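Local structure of methyltransferase (Streptococcus mutans, 2B78) at residues A96-N101 against S364-N369; L177-S182 against D198-R203; G190-I195 against F220-A225; I328-A333 against L378-I383. The protein is probably an S-adenosylmethionine-dependent methyltransferase that binds S-adenosylhomocysteine and may act on RNA. All blocks are in the same frame, centred on the assembly; numbering follows the deposited sequence.

Contact 1: A96-N101 against S364-N369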
loop_
_atom_site.group_PDB
_atom_site.type_symbol
_atom_site.label_atom_id
_atom_site.label_comp_id
_atom_site.label_asym_id
_atom_site.label_seq_id
_atom_site.Cartn_x
_atom_site.Cartn_y
_atom_site.Cartn_z
ATOM N N ALA A 96 2.097 14.414 1.072
ATOM C CA ALA A 96 1.110 13.346 1.052
ATOM C C ALA A 96 1.769 12.145 1.708
ATOM O O ALA A 96 2.813 11.690 1.256
ATOM C CB ALA A 96 0.688 13.015 -0.391
ATOM N N TYR A 97 1.170 11.653 2.788
ATOM C CA TYR A 97 1.702 10.502 3.509
ATOM C C TYR A 97 0.599 9.907 4.369
ATOM O O TYR A 97 -0.476 10.495 4.498
ATOM C CB TYR A 97 2.904 10.915 4.369
ATOM C CG TYR A 97 2.613 12.002 5.388
ATOM C CD1 TYR A 97 2.292 11.682 6.707
ATOM C CD2 TYR A 97 2.648 13.354 5.028
ATOM C CE1 TYR A 97 2.016 12.680 7.639
ATOM C CE2 TYR A 97 2.368 14.359 5.956
ATOM C CZ TYR A 97 2.054 14.013 7.256
ATOM O OH TYR A 97 1.763 15.001 8.173
ATOM N N ARG A 98 0.845 8.744 4.961
ATOM C CA ARG A 98 -0.189 8.107 5.774
ATOM C C ARG A 98 -0.218 8.564 7.235
ATOM O O ARG A 98 0.809 8.566 7.913
ATOM C CB ARG A 98 -0.052 6.585 5.705
ATOM C CG ARG A 98 -1.025 5.836 6.616
ATOM C CD ARG A 98 -1.384 4.471 6.056
ATOM N NE ARG A 98 -2.164 4.592 4.828
ATOM C CZ ARG A 98 -2.709 3.567 4.181
ATOM N NH1 ARG A 98 -2.568 2.332 4.639
ATOM N NH2 ARG A 98 -3.397 3.786 3.069
ATOM N N LEU A 99 -1.410 8.926 7.712
ATOM C CA LEU A 99 -1.598 9.389 9.092
ATOM C C LEU A 99 -1.952 8.273 10.077
ATOM O O LEU A 99 -1.619 8.354 11.266
ATOM C CB LEU A 99 -2.701 10.457 9.135
ATOM C CG LEU A 99 -2.493 11.744 8.330
ATOM C CD1 LEU A 99 -3.710 12.660 8.508
ATOM C CD2 LEU A 99 -1.226 12.463 8.795
ATOM N N PHE A 100 -2.618 7.229 9.588
ATOM C CA PHE A 100 -3.045 6.124 10.448
ATOM C C PHE A 100 -3.058 4.847 9.622
ATOM O O PHE A 100 -3.619 4.821 8.528
ATOM C CB PHE A 100 -4.452 6.411 10.983
ATOM C CG PHE A 100 -4.795 5.658 12.240
ATOM C CD1 PHE A 100 -4.473 6.179 13.489
ATOM C CD2 PHE A 100 -5.433 4.421 12.175
ATOM C CE1 PHE A 100 -4.782 5.480 14.656
ATOM C CE2 PHE A 100 -5.741 3.716 13.332
ATOM C CZ PHE A 100 -5.415 4.247 14.576
ATOM N N ASN A 101 -2.447 3.785 10.138
ATOM C CA ASN A 101 -2.389 2.533 9.388
ATOM C C ASN A 101 -2.808 1.301 10.166
ATOM O O ASN A 101 -1.969 0.534 10.638
ATOM C CB ASN A 101 -0.977 2.327 8.833
ATOM C CG ASN A 101 -0.906 1.200 7.814
ATOM O OD1 ASN A 101 -1.752 1.093 6.911
ATOM N ND2 ASN A 101 0.118 0.361 7.941
ATOM N N SER A 364 7.914 4.174 7.383
ATOM C CA SER A 364 7.417 4.466 8.732
ATOM C C SER A 364 5.996 5.003 8.901
ATOM O O SER A 364 5.363 4.763 9.945
ATOM C CB SER A 364 8.384 5.414 9.436
ATOM O OG SER A 364 8.402 6.663 8.777
ATOM N N ASP A 365 5.492 5.735 7.912
ATOM C CA ASP A 365 4.135 6.265 8.022
ATOM C C ASP A 365 3.110 5.157 7.843
ATOM O O ASP A 365 2.008 5.228 8.382
ATOM C CB ASP A 365 3.899 7.419 7.035
ATOM C CG ASP A 365 4.220 7.058 5.603
ATOM O OD1 ASP A 365 5.221 6.352 5.373
ATOM O OD2 ASP A 365 3.479 7.516 4.701
ATOM N N PHE A 366 3.460 4.133 7.075
ATOM C CA PHE A 366 2.563 2.991 6.917
ATOM C C PHE A 366 3.000 2.074 8.058
ATOM O O PHE A 366 3.570 1.001 7.837
ATOM C CB PHE A 366 2.779 2.326 5.553
ATOM C CG PHE A 366 2.063 3.019 4.420
ATOM C CD1 PHE A 366 0.903 2.469 3.881
ATOM C CD2 PHE A 366 2.539 4.222 3.904
ATOM C CE1 PHE A 366 0.229 3.106 2.842
ATOM C CE2 PHE A 366 1.873 4.871 2.863
ATOM C CZ PHE A 366 0.712 4.309 2.331
ATOM N N ALA A 367 2.752 2.538 9.283
ATOM C CA ALA A 367 3.138 1.833 10.502
ATOM C C ALA A 367 2.780 0.362 10.531
ATOM O O ALA A 367 1.654 -0.042 10.227
ATOM C CB ALA A 367 2.545 2.536 11.735
ATOM N N VAL A 368 3.756 -0.452 10.903
ATOM C CA VAL A 368 3.522 -1.878 10.992
ATOM C C VAL A 368 3.440 -2.265 12.461
ATOM O O VAL A 368 3.979 -1.578 13.327
ATOM C CB VAL A 368 4.670 -2.673 10.341
ATOM C CG1 VAL A 368 4.727 -2.385 8.845
ATOM C CG2 VAL A 368 5.988 -2.303 11.002
ATOM N N ASN A 369 2.736 -3.353 12.740
ATOM C CA ASN A 369 2.648 -3.853 14.099
ATOM C C ASN A 369 3.924 -4.695 14.201
ATOM O O ASN A 369 4.058 -5.701 13.503
ATOM C CB ASN A 369 1.396 -4.720 14.260
ATOM C CG ASN A 369 1.294 -5.345 15.631
ATOM O OD1 ASN A 369 2.181 -5.176 16.471
ATOM N ND2 ASN A 369 0.211 -6.079 15.867
#
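Asn101 ND2 donates to the carbonyl O of Ala367 at 2.8 Å, approaching from above the carbonyl plane. The same amide is held from within its own strand: Arg98 NH1 donates to Asn101 OD1 at 2.7 Å, with the oxygen close to the guanidinium plane, so both ends of the amide are engaged and its flip is fixed. Arg98 in turn crosses Phe366 at about a right angle. CE1 of Phe366 lies over the centre of the guanidinium, 3.3 Å from Arg98 CZ, the two planes being 29° apart, while Arg98 CD makes a CH-pi contact 3.9 Å from the ring centroid. The bend at chi3 (-67°) turns NE back over the ring. The guanidinium has a stronger partner in Asp113, which binds NE. Beside this contact, Asp365 OD2 receives the backbone N of Arg98 at 2.9 Å through its anti lone pair, in an almost straight bond (177°); its other oxygen, OD1, forms a salt bridge with Arg200. The contact joins an inverse gamma turn centred on Phe366, in the loop between two methyltransferase strands, to the bulged edge strand 96-101 of the neighbouring mixed sheet.

Contact 2: L177-S182 against D198-R203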
loop_
_atom_site.group_PDB
_atom_site.type_symbol
_atom_site.label_atom_id
_atom_site.label_comp_id
_atom_site.label_asym_id
_atom_site.label_seq_id
_atom_site.Cartn_x
_atom_site.Cartn_y
_atom_site.Cartn_z
ATOM N N LEU A 177 3.287 16.890 -3.310
ATOM C CA LEU A 177 4.724 16.775 -3.449
ATOM C C LEU A 177 5.177 15.556 -2.666
ATOM O O LEU A 177 4.639 15.271 -1.591
ATOM C CB LEU A 177 5.406 18.026 -2.884
ATOM C CG LEU A 177 6.745 18.480 -3.469
ATOM C CD1 LEU A 177 6.511 19.087 -4.846
ATOM C CD2 LEU A 177 7.386 19.518 -2.548
ATOM N N GLU A 178 6.147 14.829 -3.218
ATOM C CA GLU A 178 6.714 13.655 -2.551
ATOM C C GLU A 178 8.185 13.604 -2.923
ATOM O O GLU A 178 8.526 13.534 -4.106
ATOM C CB GLU A 178 6.039 12.359 -3.007
ATOM C CG GLU A 178 6.402 11.144 -2.141
ATOM C CD GLU A 178 6.024 9.821 -2.790
ATOM O OE1 GLU A 178 6.707 9.416 -3.757
ATOM O OE2 GLU A 178 5.049 9.187 -2.335
ATOM N N ASN A 179 9.052 13.637 -1.911
ATOM C CA ASN A 179 10.491 13.627 -2.133
ATOM C C ASN A 179 10.867 14.865 -2.933
ATOM O O ASN A 179 11.860 14.873 -3.658
ATOM C CB ASN A 179 10.903 12.374 -2.903
ATOM C CG ASN A 179 10.679 11.103 -2.116
ATOM O OD1 ASN A 179 10.208 10.100 -2.660
ATOM N ND2 ASN A 179 11.028 11.126 -0.835
ATOM N N GLY A 180 10.054 15.907 -2.829
ATOM C CA GLY A 180 10.364 17.126 -3.553
ATOM C C GLY A 180 9.938 17.223 -5.004
ATOM O O GLY A 180 10.292 18.192 -5.671
ATOM N N ILE A 181 9.217 16.233 -5.517
ATOM C CA ILE A 181 8.741 16.310 -6.900
ATOM C C ILE A 181 7.216 16.189 -6.894
ATOM O O ILE A 181 6.618 15.705 -5.917
ATOM C CB ILE A 181 9.398 15.243 -7.820
ATOM C CG1 ILE A 181 8.870 13.852 -7.511
ATOM C CG2 ILE A 181 10.929 15.279 -7.646
ATOM C CD1 ILE A 181 9.196 12.848 -8.616
ATOM N N SER A 182 6.577 16.651 -7.965
ATOM C CA SER A 182 5.114 16.647 -8.040
ATOM C C SER A 182 4.481 15.407 -8.638
ATOM O O SER A 182 5.046 14.776 -9.532
ATOM C CB SER A 182 4.631 17.869 -8.833
ATOM O OG SER A 182 5.057 19.076 -8.224
ATOM N N ASP A 198 2.843 4.167 -0.262
ATOM C CA ASP A 198 3.775 3.251 0.387
ATOM C C ASP A 198 5.058 2.992 -0.403
ATOM O O ASP A 198 6.036 2.507 0.151
ATOM C CB ASP A 198 3.090 1.918 0.742
ATOM C CG ASP A 198 2.358 1.288 -0.432
ATOM O OD1 ASP A 198 2.905 1.267 -1.548
ATOM O OD2 ASP A 198 1.224 0.798 -0.222
ATOM N N GLN A 199 5.077 3.327 -1.688
ATOM C CA GLN A 199 6.289 3.113 -2.489
ATOM C C GLN A 199 7.190 4.348 -2.576
ATOM O O GLN A 199 8.090 4.429 -3.433
ATOM C CB GLN A 199 5.894 2.651 -3.892
ATOM C CG GLN A 199 5.001 1.426 -3.849
ATOM C CD GLN A 199 4.558 0.952 -5.211
ATOM O OE1 GLN A 199 3.939 1.700 -5.974
ATOM N NE2 GLN A 199 4.861 -0.311 -5.526
ATOM N N ARG A 200 6.960 5.295 -1.672
ATOM C CA ARG A 200 7.717 6.548 -1.646
ATOM C C ARG A 200 9.227 6.398 -1.600
ATOM O O ARG A 200 9.948 7.142 -2.255
ATOM C CB ARG A 200 7.292 7.399 -0.449
ATOM C CG ARG A 200 8.125 8.672 -0.279
ATOM C CD ARG A 200 7.569 9.558 0.829
ATOM N NE ARG A 200 7.708 8.928 2.134
ATOM C CZ ARG A 200 6.735 8.313 2.803
ATOM N NH1 ARG A 200 5.512 8.233 2.306
ATOM N NH2 ARG A 200 7.003 7.769 3.978
ATOM N N GLN A 201 9.716 5.453 -0.811
ATOM C CA GLN A 201 11.157 5.300 -0.694
ATOM C C GLN A 201 11.761 4.626 -1.923
ATOM O O GLN A 201 12.942 4.792 -2.202
ATOM C CB GLN A 201 11.490 4.559 0.608
ATOM C CG GLN A 201 10.839 5.259 1.817
ATOM C CD GLN A 201 11.250 4.691 3.157
ATOM O OE1 GLN A 201 11.792 3.588 3.245
ATOM N NE2 GLN A 201 10.973 5.438 4.218
ATOM N N VAL A 202 10.950 3.890 -2.677
ATOM C CA VAL A 202 11.446 3.247 -3.890
ATOM C C VAL A 202 11.578 4.347 -4.940
ATOM O O VAL A 202 12.557 4.390 -5.694
ATOM C CB VAL A 202 10.477 2.159 -4.414
ATOM C CG1 VAL A 202 11.087 1.480 -5.630
ATOM C CG2 VAL A 202 10.199 1.124 -3.328
ATOM N N ARG A 203 10.582 5.235 -4.992
ATOM C CA ARG A 203 10.623 6.352 -5.928
ATOM C C ARG A 203 11.774 7.284 -5.546
ATOM O O ARG A 203 12.392 7.888 -6.416
ATOM C CB ARG A 203 9.296 7.117 -5.940
ATOM C CG ARG A 203 8.182 6.394 -6.695
ATOM C CD ARG A 203 6.932 7.251 -6.845
ATOM N NE ARG A 203 6.259 7.472 -5.562
ATOM C CZ ARG A 203 5.343 6.659 -5.046
ATOM N NH1 ARG A 203 4.978 5.566 -5.702
ATOM N NH2 ARG A 203 4.798 6.938 -3.871
HETATM O O HOH W 1 4.320 9.685 0.254
#
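The carboxylate of Glu178 meets the edge of the Arg203 guanidinium, the two planes only 12° apart, while the backbone C of Gln199 lies 3.7 Å above one guanidinium face, toward its rim. This is a side-on, two-pronged salt bridge from a type I' beta hairpin to the first turn of helix 200-210. Arg203 NE reaches Glu178 OE1 at 2.7 Å and Arg203 NH2 reaches Glu178 OE2, also at 2.7 Å. Each bond uses a syn lone pair, and both are equally straight (162°). The hairpin turns tightly through Asn179 and Gly180, a pair well suited to its positive phi angles, and Glu178 leaves the strand just before them with CG anti to the backbone N (chi1 -169°). Its chain lies against the aliphatic part of Arg200, with Glu178 CG 3.5 Å from Arg200 CG. The far end of Arg200 turns off to a salt bridge with Asp365; its polar link to Glu178 runs through one water, which donates to Glu178 OE2 at 2.7 Å and accepts from Arg200 NH1 at 2.8 Å.

Contact 3: G190-I195 against F220-A225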
loop_
_atom_site.group_PDB
_atom_site.type_symbol
_atom_site.label_atom_id
_atom_site.label_comp_id
_atom_site.label_asym_id
_atom_site.label_seq_id
_atom_site.Cartn_x
_atom_site.Cartn_y
_atom_site.Cartn_z
ATOM N N GLY A 190 -13.093 6.327 -7.807
ATOM C CA GLY A 190 -12.781 4.924 -7.598
ATOM C C GLY A 190 -12.057 4.674 -6.289
ATOM O O GLY A 190 -12.000 5.552 -5.430
ATOM N N LEU A 191 -11.497 3.477 -6.143
ATOM C CA LEU A 191 -10.781 3.092 -4.932
ATOM C C LEU A 191 -9.370 3.653 -4.839
ATOM O O LEU A 191 -8.870 3.882 -3.739
ATOM C CB LEU A 191 -10.701 1.564 -4.820
ATOM C CG LEU A 191 -11.981 0.791 -4.493
ATOM C CD1 LEU A 191 -11.658 -0.692 -4.374
ATOM C CD2 LEU A 191 -12.576 1.307 -3.191
ATOM N N MET A 192 -8.729 3.874 -5.983
ATOM C CA MET A 192 -7.360 4.379 -5.991
ATOM C C MET A 192 -7.273 5.886 -6.157
ATOM O O MET A 192 -8.238 6.532 -6.558
ATOM C CB MET A 192 -6.563 3.655 -7.077
ATOM C CG MET A 192 -6.609 2.139 -6.896
ATOM S SD MET A 192 -5.713 1.258 -8.178
ATOM C CE MET A 192 -6.813 1.600 -9.598
ATOM N N THR A 193 -6.096 6.433 -5.860
ATOM C CA THR A 193 -5.866 7.869 -5.901
ATOM C C THR A 193 -4.854 8.384 -6.916
ATOM O O THR A 193 -4.537 9.570 -6.900
ATOM C CB THR A 193 -5.379 8.342 -4.542
ATOM O OG1 THR A 193 -4.072 7.794 -4.310
ATOM C CG2 THR A 193 -6.317 7.879 -3.455
ATOM N N GLY A 194 -4.321 7.515 -7.769
ATOM C CA GLY A 194 -3.346 7.969 -8.750
ATOM C C GLY A 194 -1.923 7.673 -8.321
ATOM O O GLY A 194 -0.984 7.816 -9.105
ATOM N N ILE A 195 -1.751 7.288 -7.062
ATOM C CA ILE A 195 -0.428 6.965 -6.560
ATOM C C ILE A 195 -0.526 6.071 -5.329
ATOM O O ILE A 195 -1.542 6.076 -4.615
ATOM C CB ILE A 195 0.373 8.254 -6.210
ATOM C CG1 ILE A 195 1.840 7.895 -5.927
ATOM C CG2 ILE A 195 -0.208 8.922 -4.967
ATOM C CD1 ILE A 195 2.771 9.107 -5.859
ATOM N N PHE A 220 3.011 -2.689 -15.495
ATOM C CA PHE A 220 1.858 -2.480 -14.602
ATOM C C PHE A 220 2.054 -1.094 -13.981
ATOM O O PHE A 220 1.842 -0.883 -12.784
ATOM C CB PHE A 220 1.815 -3.540 -13.491
ATOM C CG PHE A 220 1.646 -4.949 -13.994
ATOM C CD1 PHE A 220 0.408 -5.402 -14.440
ATOM C CD2 PHE A 220 2.734 -5.820 -14.036
ATOM C CE1 PHE A 220 0.251 -6.712 -14.931
ATOM C CE2 PHE A 220 2.594 -7.129 -14.522
ATOM C CZ PHE A 220 1.346 -7.575 -14.972
ATOM N N SER A 221 2.459 -0.155 -14.833
ATOM C CA SER A 221 2.762 1.232 -14.467
ATOM C C SER A 221 1.699 2.023 -13.698
ATOM O O SER A 221 2.039 2.914 -12.913
ATOM C CB SER A 221 3.107 1.996 -15.740
ATOM O OG SER A 221 1.997 1.942 -16.618
ATOM N N TYR A 222 0.429 1.708 -13.945
ATOM C CA TYR A 222 -0.720 2.373 -13.317
ATOM C C TYR A 222 -0.796 3.828 -13.776
ATOM O O TYR A 222 -1.558 4.139 -14.708
ATOM C CB TYR A 222 -0.660 2.255 -11.781
ATOM C CG TYR A 222 -1.813 2.948 -11.080
ATOM C CD1 TYR A 222 -3.107 2.893 -11.596
ATOM C CD2 TYR A 222 -1.592 3.724 -9.939
ATOM C CE1 TYR A 222 -4.156 3.609 -10.996
ATOM C CE2 TYR A 222 -2.629 4.442 -9.337
ATOM C CZ TYR A 222 -3.903 4.383 -9.873
ATOM O OH TYR A 222 -4.908 5.130 -9.310
ATOM N N THR A 223 -0.033 4.725 -13.146
ATOM C CA THR A 223 -0.011 6.111 -13.590
ATOM C C THR A 223 1.441 6.510 -13.849
ATOM O O THR A 223 1.778 7.691 -13.957
ATOM C CB THR A 223 -0.664 7.087 -12.579
ATOM O OG1 THR A 223 0.080 7.110 -11.356
ATOM C CG2 THR A 223 -2.096 6.665 -12.305
ATOM N N ALA A 224 2.293 5.496 -13.961
ATOM C CA ALA A 224 3.713 5.679 -14.250
ATOM C C ALA A 224 4.472 6.523 -13.230
ATOM O O ALA A 224 5.415 7.230 -13.592
ATOM C CB ALA A 224 3.874 6.284 -15.638
ATOM N N ALA A 225 4.075 6.457 -11.959
ATOM C CA ALA A 225 4.782 7.234 -10.944
ATOM C C ALA A 225 6.265 6.828 -10.851
ATOM O O ALA A 225 7.118 7.672 -10.562
ATOM C CB ALA A 225 4.102 7.079 -9.586
#
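The loop that follows strand 215-219, the first strand of the methyltransferase's Rossmann-like sheet, meets the loop 190-195 through Tyr222 and Thr223. Both residues hold Gly194: Tyr222 takes its N-H and Thr223 its carbonyl O. The N donates to Tyr222 OH at 2.9 Å in a bent bond (131°), and the O receives Thr223 OG1 at 2.6 Å. Thr223 can do this because OG1 stands between its own backbone N and carbonyl carbon (chi1 64°), which also carries CG2 over the centre of the Tyr222 ring, 3.6 Å above the plane. The phenol is thus backed by a methyl on one face. Met192 reaches the ring tip to tip: its CE is 3.6 Å from Tyr222 CE1, and SD lies obliquely 4.4 Å from the ring centroid, a Met-aromatic contact. Ile195 N sits at the ring edge, 3.7 Å from Tyr222 CE2, and is buried with no polar partner in the model. The backbone N of Tyr222 is bound by Asp242, which is known to bind S-adenosylhomocysteine, as is Arg246 near Met192; no ligand is bound here. The loop between first strand and first following helix probably forms part of the wall of the cofactor pocket, as in class I methyltransferases.

Contact 4: I328-A333 against L378-I383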
loop_
_atom_site.group_PDB
_atom_site.type_symbol
_atom_site.label_atom_id
_atom_site.label_comp_id
_atom_site.label_asym_id
_atom_site.label_seq_id
_atom_site.Cartn_x
_atom_site.Cartn_y
_atom_site.Cartn_z
ATOM N N ILE A 328 13.519 -4.644 -10.465
ATOM C CA ILE A 328 12.961 -4.149 -9.216
ATOM C C ILE A 328 11.622 -4.875 -9.150
ATOM O O ILE A 328 10.678 -4.520 -9.852
ATOM C CB ILE A 328 12.760 -2.627 -9.262
ATOM C CG1 ILE A 328 14.127 -1.950 -9.355
ATOM C CG2 ILE A 328 12.021 -2.138 -8.008
ATOM C CD1 ILE A 328 14.073 -0.440 -9.452
ATOM N N ALA A 329 11.577 -5.939 -8.351
ATOM C CA ALA A 329 10.370 -6.752 -8.200
ATOM C C ALA A 329 9.585 -6.312 -6.983
ATOM O O ALA A 329 10.016 -6.506 -5.834
ATOM C CB ALA A 329 10.742 -8.239 -8.069
ATOM N N SER A 330 8.416 -5.740 -7.245
ATOM C CA SER A 330 7.546 -5.231 -6.204
ATOM C C SER A 330 6.195 -5.937 -6.137
ATOM O O SER A 330 5.700 -6.479 -7.128
ATOM C CB SER A 330 7.335 -3.728 -6.422
ATOM O OG SER A 330 6.214 -3.253 -5.710
ATOM N N THR A 331 5.610 -5.949 -4.947
ATOM C CA THR A 331 4.297 -6.555 -4.748
ATOM C C THR A 331 3.722 -6.026 -3.448
ATOM O O THR A 331 4.463 -5.790 -2.488
ATOM C CB THR A 331 4.361 -8.106 -4.668
ATOM O OG1 THR A 331 3.035 -8.626 -4.488
ATOM C CG2 THR A 331 5.221 -8.558 -3.493
ATOM N N ASN A 332 2.407 -5.819 -3.428
ATOM C CA ASN A 332 1.714 -5.334 -2.234
ATOM C C ASN A 332 0.808 -6.441 -1.708
ATOM O O ASN A 332 -0.059 -6.190 -0.867
ATOM C CB ASN A 332 0.847 -4.107 -2.553
ATOM C CG ASN A 332 1.644 -2.820 -2.638
ATOM O OD1 ASN A 332 2.361 -2.454 -1.703
ATOM N ND2 ASN A 332 1.509 -2.113 -3.754
ATOM N N ALA A 333 1.011 -7.663 -2.205
ATOM C CA ALA A 333 0.202 -8.819 -1.801
ATOM C C ALA A 333 0.415 -9.183 -0.337
ATOM O O ALA A 333 1.466 -9.715 0.027
ATOM C CB ALA A 333 0.526 -10.013 -2.678
ATOM N N LEU A 378 4.170 -4.670 1.855
ATOM C CA LEU A 378 4.970 -4.269 0.710
ATOM C C LEU A 378 6.304 -5.000 0.726
ATOM O O LEU A 378 6.956 -5.105 1.762
ATOM C CB LEU A 378 5.202 -2.754 0.730
ATOM C CG LEU A 378 6.034 -2.117 -0.385
ATOM C CD1 LEU A 378 5.355 -2.328 -1.736
ATOM C CD2 LEU A 378 6.177 -0.634 -0.116
ATOM N N LYS A 379 6.690 -5.528 -0.429
ATOM C CA LYS A 379 7.959 -6.233 -0.567
ATOM C C LYS A 379 8.549 -5.814 -1.901
ATOM O O LYS A 379 7.937 -6.024 -2.947
ATOM C CB LYS A 379 7.736 -7.745 -0.547
ATOM C CG LYS A 379 7.279 -8.279 0.798
ATOM C CD LYS A 379 6.745 -9.685 0.689
ATOM C CE LYS A 379 5.279 -9.677 0.297
ATOM N NZ LYS A 379 4.448 -9.110 1.395
ATOM N N VAL A 380 9.723 -5.193 -1.869
ATOM C CA VAL A 380 10.361 -4.761 -3.105
ATOM C C VAL A 380 11.799 -5.233 -3.104
ATOM O O VAL A 380 12.593 -4.842 -2.238
ATOM C CB VAL A 380 10.321 -3.223 -3.264
ATOM C CG1 VAL A 380 10.854 -2.824 -4.635
ATOM C CG2 VAL A 380 8.886 -2.723 -3.090
ATOM N N PHE A 381 12.122 -6.088 -4.069
ATOM C CA PHE A 381 13.463 -6.637 -4.206
ATOM C C PHE A 381 14.193 -6.007 -5.376
ATOM O O PHE A 381 13.658 -5.936 -6.482
ATOM C CB PHE A 381 13.395 -8.147 -4.443
ATOM C CG PHE A 381 13.272 -8.960 -3.189
ATOM C CD1 PHE A 381 14.301 -8.974 -2.254
ATOM C CD2 PHE A 381 12.143 -9.741 -2.964
ATOM C CE1 PHE A 381 14.211 -9.765 -1.105
ATOM C CE2 PHE A 381 12.039 -10.538 -1.820
ATOM C CZ PHE A 381 13.082 -10.550 -0.886
ATOM N N THR A 382 15.411 -5.537 -5.128
ATOM C CA THR A 382 16.232 -4.957 -6.182
ATOM C C THR A 382 17.275 -6.037 -6.452
ATOM O O THR A 382 18.051 -6.389 -5.563
ATOM C CB THR A 382 16.912 -3.648 -5.718
ATOM O OG1 THR A 382 15.909 -2.655 -5.458
ATOM C CG2 THR A 382 17.853 -3.126 -6.799
ATOM N N ILE A 383 17.273 -6.563 -7.676
ATOM C CA ILE A 383 18.169 -7.649 -8.068
ATOM C C ILE A 383 19.040 -7.337 -9.279
ATOM O O ILE A 383 18.545 -6.839 -10.293
ATOM C CB ILE A 383 17.348 -8.907 -8.411
ATOM C CG1 ILE A 383 16.411 -9.240 -7.251
ATOM C CG2 ILE A 383 18.277 -10.065 -8.739
ATOM C CD1 ILE A 383 15.311 -10.211 -7.610
#
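Lys379 curls back over the end of the neighbouring strand, bent at both chi3 (-85°) and chi4 (-67°), to bring NZ within 3.3 Å of Ala333 O. That bond is weak; the firmer partner of the ammonium is the carbonyl of Tyr377, so it sits among main-chain oxygens where strand 325-331 ends and strand 379-384 begins. On the way its CE passes Thr331 CG2, the two side chains lying side by side. Thr331 OG1 accepts from Ala333 N at 3.2 Å, an ST turn that closes the strand's exit. Beside it the amide of Asn332 runs alongside Leu378; its OD1 is buried and has no polar partner in the model. The backbones are paired antiparallel by two hydrogen-bonded pairs. Ala329 and Phe381 exchange bonds, with Ala329 N to Phe381 O at 2.8 Å, and so do Thr331 and Lys379, with Lys379 N to Thr331 O at 3.0 Å. On the face that carries Ile328, Ser330 and Val380, the methyls Ile328 CG2 and Val380 CG1 meet at 3.6 Å. Ser330 OG, 3.8 Å from Val380 CG2, is held by Asp292. An antiparallel strand, 379-384, inserted between the mutually parallel 325-331 and 355-360, is characteristic of the class I methyltransferase sheet.

How the contacts relate
Contact 1 opens first and closes near the end of the chain, joining the sheet that begins with strand 96-101 to the loop after strand 355-360, and its long span encloses contacts 2 and 3. These two interleave along the chain and lie with centres about 14 Å apart, touching where Arg203 packs on Ile195. Contact 4 comes after both, yet its second segment lies beyond the last segment of contact 1. A salt bridge joins contacts 1 and 2, while Asp198 and Val202 of segment 198-203 pack on the strand pair of contact 4. Segment 198-203, leading into helix 200-210, therefore lies between the seven-stranded sheet, hairpin 174-185 and, through loop 364-369, the sheet of strand 96-101, with contact 3 probably beside the cofactor pocket.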